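YaeO (Vibrio cholerae serotype O1, PDB 6JIE) probably inhibits Rho-dependent transcription termination by dissociating the Rho hexamer, and is a magnesium-binding structural homologue of the RNA chaperone Hfq. Local coordinates at residues 11-16 with 32-37; 20-25 with 56-61. All coordinates share one frame; numbering follows the deposited sequence.

How the interactions relate
Both contacts reach the three-stranded sheet, at its two outermost strands: interaction 1 lays helix 9-15 on strand 33-39, while interaction 2 brings strand 19-24 of the other sheet over strand 55-59. Interaction 1 is mostly buried and built from small groups, a thiol and methyls against backbone, with a water at one side. Interaction 2 is only partly buried: Leu-22, Met-24 and Leu-58 lie inside, but its Lys-25/Asp-61 end is exposed, and there the lysine hydrogen-bonds to a main-chain carbonyl beside a magnesium ion. The helix leads directly into strand 19-24, so the two are neighbours in sequence and space: Gly-32 O and Val-20 N, 2.8 Å apart, probably hydrogen-bond, and the Ala-34 methyl packs on Val-20.

Interaction 1: 11-16 with 32-37; sequences ELACLF and GVAADT
Cys-14 rests its SG on the strand backbone at Asp-36, and Ala-13 and Ala-34 meet methyl to methyl beside it. In Cys-14, SG stands anti to the carbonyl carbon (chi1 -66°), which carries the sulfur to the main chain of Asp-36, 3.5 Å from Asp-36 C. From there it also meets the branch methyl of Thr-37, with SG 4.1 Å from Thr-37 CG2. Ala-34 CB points toward the helix and touches two successive residues. It lies 3.9 Å from Ala-13 CB and also meets Cys-14 SG. The carbonyl of the same alanine is closer still, with Ala-13 O 3.5 Å from Ala-34 CB. With residues this small, the main chains come close, and the CA atoms of Cys-14 and Ala-34 are 4.8 Å apart. The helix runs steeply across the strand, at 111° between their directions. The two backbones share no direct hydrogen bond; instead, one water donates to Cys-14 O at 2.8 Å and weakly to Ala-35 O, bridging two carbonyl oxygens that lie near each other. At Ala-35 and Asp-36 the strand forms a classic beta bulge, both residues lying opposite Ala-48, and it is on this irregular stretch that the cysteine rests. Tyr-7 of the second subunit packs on Val-33 and Ala-35. Ala-34 O is hydrogen-bonded to His-17 ND1, just beyond the helix end. Ile-47 on strand 45-50 touches both Cys-14 and Ala-34, so the helix packs over the edge strand and onto its neighbour, consistent with the N-terminal helix of an Hfq-like fold.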
loop_
_atom_site.group_PDB
_atom_site.type_symbol
_atom_site.label_atom_id
_atom_site.label_comp_id
_atom_site.label_asym_id
_atom_site.label_seq_id
_atom_site.Cartn_x
_atom_site.Cartn_y
_atom_site.Cartn_z
ATOM N N GLU A 11 10.512 9.261 8.343
ATOM C CA GLU A 11 11.453 8.150 8.302
ATOM C C GLU A 11 10.775 6.845 8.697
ATOM O O GLU A 11 10.978 5.810 8.052
ATOM C CB GLU A 11 12.629 8.448 9.230
ATOM C CG GLU A 11 13.586 7.282 9.441
ATOM C CD GLU A 11 14.772 7.644 10.315
ATOM O OE1 GLU A 11 14.571 8.024 11.494
ATOM O OE2 GLU A 11 15.918 7.554 9.821
ATOM N N LEU A 12 9.944 6.884 9.739
ATOM C CA LEU A 12 9.266 5.677 10.196
ATOM C C LEU A 12 8.273 5.156 9.164
ATOM O O LEU A 12 8.182 3.943 8.954
ATOM C CB LEU A 12 8.583 5.943 11.538
ATOM C CG LEU A 12 7.782 4.818 12.175
ATOM C CD1 LEU A 12 7.919 4.917 13.678
ATOM C CD2 LEU A 12 6.314 4.899 11.791
ATOM N N ALA A 13 7.513 6.046 8.512
ATOM C CA ALA A 13 6.607 5.615 7.450
ATOM C C ALA A 13 7.357 4.911 6.328
ATOM O O ALA A 13 6.884 3.909 5.784
ATOM C CB ALA A 13 5.831 6.809 6.885
ATOM N N CYS A 14 8.520 5.428 5.954
ATOM C CA CYS A 14 9.326 4.763 4.937
ATOM C C CYS A 14 9.909 3.447 5.446
ATOM O O CYS A 14 9.975 2.465 4.694
ATOM C CB CYS A 14 10.438 5.701 4.479
ATOM S SG CYS A 14 9.813 7.159 3.623
ATOM N N LEU A 15 10.367 3.411 6.707
ATOM C CA LEU A 15 10.972 2.195 7.249
ATOM C C LEU A 15 10.019 1.016 7.135
ATOM O O LEU A 15 10.422 -0.092 6.758
ATOM C CB LEU A 15 11.375 2.414 8.713
ATOM C CG LEU A 15 12.032 1.255 9.443
ATOM C CD1 LEU A 15 13.396 0.986 8.820
ATOM C CD2 LEU A 15 12.146 1.561 10.935
ATOM N N PHE A 16 8.746 1.237 7.444
ATOM C CA PHE A 16 7.735 0.189 7.424
ATOM C C PHE A 16 6.907 0.176 6.139
ATOM O O PHE A 16 5.943 -0.587 6.049
ATOM C CB PHE A 16 6.807 0.353 8.634
ATOM C CG PHE A 16 7.520 0.229 9.974
ATOM C CD1 PHE A 16 8.387 -0.823 10.216
ATOM C CD2 PHE A 16 7.323 1.166 10.969
ATOM C CE1 PHE A 16 9.039 -0.961 11.450
ATOM C CE2 PHE A 16 7.983 1.038 12.209
ATOM C CZ PHE A 16 8.843 -0.023 12.429
ATOM N N GLY A 32 -0.340 6.893 -1.386
ATOM C CA GLY A 32 0.454 5.775 -1.866
ATOM C C GLY A 32 1.205 5.117 -0.730
ATOM O O GLY A 32 0.829 5.251 0.431
ATOM N N VAL A 33 2.282 4.423 -1.091
ATOM C CA VAL A 33 3.128 3.723 -0.139
ATOM C C VAL A 33 4.401 4.533 0.064
ATOM O O VAL A 33 5.079 4.901 -0.908
ATOM C CB VAL A 33 3.443 2.300 -0.627
ATOM C CG1 VAL A 33 4.380 1.583 0.363
ATOM C CG2 VAL A 33 2.137 1.534 -0.834
ATOM N N ALA A 34 4.715 4.826 1.322
ATOM C CA ALA A 34 5.940 5.550 1.652
ATOM C C ALA A 34 7.148 4.676 1.351
ATOM O O ALA A 34 7.335 3.633 1.984
ATOM C CB ALA A 34 5.931 5.947 3.124
ATOM N N ALA A 35 7.969 5.095 0.393
ATOM C CA ALA A 35 9.038 4.255 -0.127
ATOM C C ALA A 35 10.388 4.556 0.507
ATOM O O ALA A 35 11.059 3.643 1.003
ATOM C CB ALA A 35 9.126 4.413 -1.648
ATOM N N ASP A 36 10.806 5.816 0.491
ATOM C CA ASP A 36 12.145 6.153 0.944
ATOM C C ASP A 36 12.228 7.664 1.079
ATOM O O ASP A 36 11.373 8.404 0.578
ATOM C CB ASP A 36 13.211 5.629 -0.027
ATOM C CG ASP A 36 14.583 5.486 0.619
ATOM O OD1 ASP A 36 14.746 5.841 1.808
ATOM O OD2 ASP A 36 15.506 5.010 -0.068
ATOM N N THR A 37 13.250 8.107 1.790
ATOM C CA THR A 37 13.620 9.509 1.794
ATOM C C THR A 37 14.853 9.660 0.919
ATOM O O THR A 37 15.766 8.831 0.967
ATOM C CB THR A 37 13.899 10.013 3.209
ATOM O OG1 THR A 37 14.805 9.115 3.855
ATOM C CG2 THR A 37 12.607 10.079 4.019
HETATM O O HOH W 1 12.509 1.923 3.531
#

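Interaction 2: 20-25 with 56-61. With MG (magnesium ion), chain C.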
loop_
_atom_site.group_PDB
_atom_site.type_symbol
_atom_site.label_atom_id
_atom_site.label_comp_id
_atom_site.label_asym_id
_atom_site.label_seq_id
_atom_site.Cartn_x
_atom_site.Cartn_y
_atom_site.Cartn_z
ATOM N N VAL A 20 0.134 5.840 3.075
ATOM C CA VAL A 20 -0.104 7.170 3.626
ATOM C C VAL A 20 -0.762 8.076 2.600
ATOM O O VAL A 20 -0.609 7.900 1.390
ATOM C CB VAL A 20 1.181 7.857 4.136
ATOM C CG1 VAL A 20 1.754 7.087 5.340
ATOM C CG2 VAL A 20 2.217 7.982 3.044
ATOM N N LYS A 21 -1.501 9.050 3.120
ATOM C CA LYS A 21 -2.047 10.170 2.368
ATOM C C LYS A 21 -1.249 11.407 2.754
ATOM O O LYS A 21 -1.215 11.793 3.934
ATOM C CB LYS A 21 -3.534 10.355 2.672
ATOM C CG LYS A 21 -4.135 11.655 2.128
ATOM C CD LYS A 21 -5.543 11.832 2.695
ATOM C CE LYS A 21 -6.091 13.230 2.496
ATOM N NZ LYS A 21 -7.322 13.433 3.333
ATOM N N LEU A 22 -0.631 12.042 1.766
ATOM C CA LEU A 22 0.170 13.235 2.001
ATOM C C LEU A 22 -0.565 14.444 1.455
ATOM O O LEU A 22 -1.039 14.426 0.314
ATOM C CB LEU A 22 1.540 13.134 1.335
ATOM C CG LEU A 22 2.361 11.900 1.688
ATOM C CD1 LEU A 22 3.697 12.024 0.990
ATOM C CD2 LEU A 22 2.546 11.793 3.174
ATOM N N THR A 23 -0.677 15.480 2.270
ATOM C CA THR A 23 -1.248 16.744 1.831
ATOM C C THR A 23 -0.148 17.796 1.832
ATOM O O THR A 23 0.543 17.968 2.838
ATOM C CB THR A 23 -2.407 17.175 2.736
ATOM O OG1 THR A 23 -3.368 16.111 2.848
ATOM C CG2 THR A 23 -3.104 18.399 2.147
ATOM N N MET A 24 0.005 18.491 0.708
ATOM C CA MET A 24 1.035 19.507 0.565
ATOM C C MET A 24 0.505 20.863 1.000
ATOM O O MET A 24 -0.704 21.070 1.150
ATOM C CB MET A 24 1.527 19.593 -0.886
ATOM C CG MET A 24 1.852 18.238 -1.531
ATOM S SD MET A 24 3.025 17.186 -0.648
ATOM C CE MET A 24 4.533 18.135 -0.845
ATOM N N LYS A 25 1.440 21.802 1.196
ATOM C CA LYS A 25 1.057 23.154 1.583
ATOM C C LYS A 25 0.237 23.827 0.499
ATOM O O LYS A 25 -0.532 24.744 0.796
ATOM C CB LYS A 25 2.307 23.976 1.920
ATOM C CG LYS A 25 2.925 23.563 3.269
ATOM C CD LYS A 25 4.182 24.345 3.655
ATOM C CE LYS A 25 4.889 23.647 4.831
ATOM N NZ LYS A 25 6.104 24.376 5.289
ATOM N N TRP A 56 6.259 9.694 -6.862
ATOM C CA TRP A 56 6.538 11.118 -6.723
ATOM C C TRP A 56 7.657 11.336 -5.716
ATOM O O TRP A 56 7.750 10.623 -4.711
ATOM C CB TRP A 56 5.292 11.888 -6.257
ATOM C CG TRP A 56 4.064 11.724 -7.129
ATOM C CD1 TRP A 56 3.812 12.329 -8.338
ATOM C CD2 TRP A 56 2.908 10.928 -6.834
ATOM N NE1 TRP A 56 2.576 11.946 -8.808
ATOM C CE2 TRP A 56 2.004 11.082 -7.907
ATOM C CE3 TRP A 56 2.554 10.097 -5.765
ATOM C CZ2 TRP A 56 0.772 10.436 -7.943
ATOM C CZ3 TRP A 56 1.321 9.452 -5.804
ATOM C CH2 TRP A 56 0.449 9.625 -6.888
ATOM N N LEU A 57 8.511 12.325 -5.990
ATOM C CA LEU A 57 9.447 12.845 -4.995
ATOM C C LEU A 57 8.873 14.157 -4.496
ATOM O O LEU A 57 8.937 15.174 -5.199
ATOM C CB LEU A 57 10.846 13.058 -5.567
ATOM C CG LEU A 57 11.573 11.812 -6.052
ATOM C CD1 LEU A 57 12.985 12.169 -6.459
ATOM C CD2 LEU A 57 11.563 10.741 -4.972
ATOM N N LEU A 58 8.329 14.124 -3.286
ATOM C CA LEU A 58 7.603 15.237 -2.694
ATOM C C LEU A 58 8.450 15.868 -1.608
ATOM O O LEU A 58 8.903 15.181 -0.688
ATOM C CB LEU A 58 6.270 14.761 -2.118
ATOM C CG LEU A 58 5.350 14.163 -3.175
ATOM C CD1 LEU A 58 4.187 13.397 -2.532
ATOM C CD2 LEU A 58 4.837 15.293 -4.040
ATOM N N GLU A 59 8.639 17.178 -1.705
ATOM C CA GLU A 59 9.537 17.882 -0.803
ATOM C C GLU A 59 8.998 17.849 0.614
ATOM O O GLU A 59 7.874 18.295 0.871
ATOM C CB GLU A 59 9.700 19.324 -1.258
ATOM C CG GLU A 59 10.413 19.503 -2.571
ATOM C CD GLU A 59 10.275 20.925 -3.062
ATOM O OE1 GLU A 59 10.961 21.830 -2.528
ATOM O OE2 GLU A 59 9.443 21.138 -3.958
ATOM N N THR A 60 9.816 17.365 1.549
ATOM C CA THR A 60 9.346 17.298 2.924
ATOM C C THR A 60 9.060 18.683 3.488
ATOM O O THR A 60 8.137 18.820 4.298
ATOM C CB THR A 60 10.345 16.537 3.801
ATOM O OG1 THR A 60 11.594 17.232 3.863
ATOM C CG2 THR A 60 10.549 15.115 3.265
ATOM N N ASP A 61 9.812 19.719 3.057
ATOM C CA ASP A 61 9.522 21.087 3.486
ATOM C C ASP A 61 8.158 21.564 3.015
ATOM O O ASP A 61 7.662 22.578 3.519
ATOM C CB ASP A 61 10.561 22.090 2.962
ATOM C CG ASP A 61 11.928 21.916 3.584
ATOM O OD1 ASP A 61 12.924 22.240 2.895
ATOM O OD2 ASP A 61 12.015 21.459 4.744
HETATM MG MG MG C . 13.039 23.542 1.105
HETATM O O HOH W 2 12.404 21.844 -0.255
HETATM O O HOH W 3 11.252 24.632 0.797
#
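Leu-22 and Met-24 pack on Leu-58 in an apolar contact between strands of the two different sheets, closed at its outer end by a hydrogen bond from Lys-25 to Asp-61. The strands do not pair; their side chains meet between them. Leu-22 and Leu-58 meet through one methyl each, CD1 to CD1 at 3.8 Å, and cross obliquely. Met-24 starts off to one side, but bends at chi2 and chi3 (-55° and -68°), so that its CE methyl lies 4.0 Å from Leu-58 CB and 3.8 Å from Glu-59 O. Lys-25, extended beyond CG, spans to the main chain: NZ donates to Asp-61 O at 3.0 Å, with a C=O...N angle of 162°. The Asp-61 carboxylate is engaged elsewhere, OD1 binding magnesium at 2.2 Å. Two waters also bind the ion, and one of them donates to Glu-59 OE1, placing Glu-59 in the second shell of the ion. Inside, Leu-49 of strand 45-50 and Met-66 of strand 63-68 touch Leu-22, and Tyr-30 of strand 29-31 touches both Met-24 and Leu-58, joining both sheets in the barrel interior.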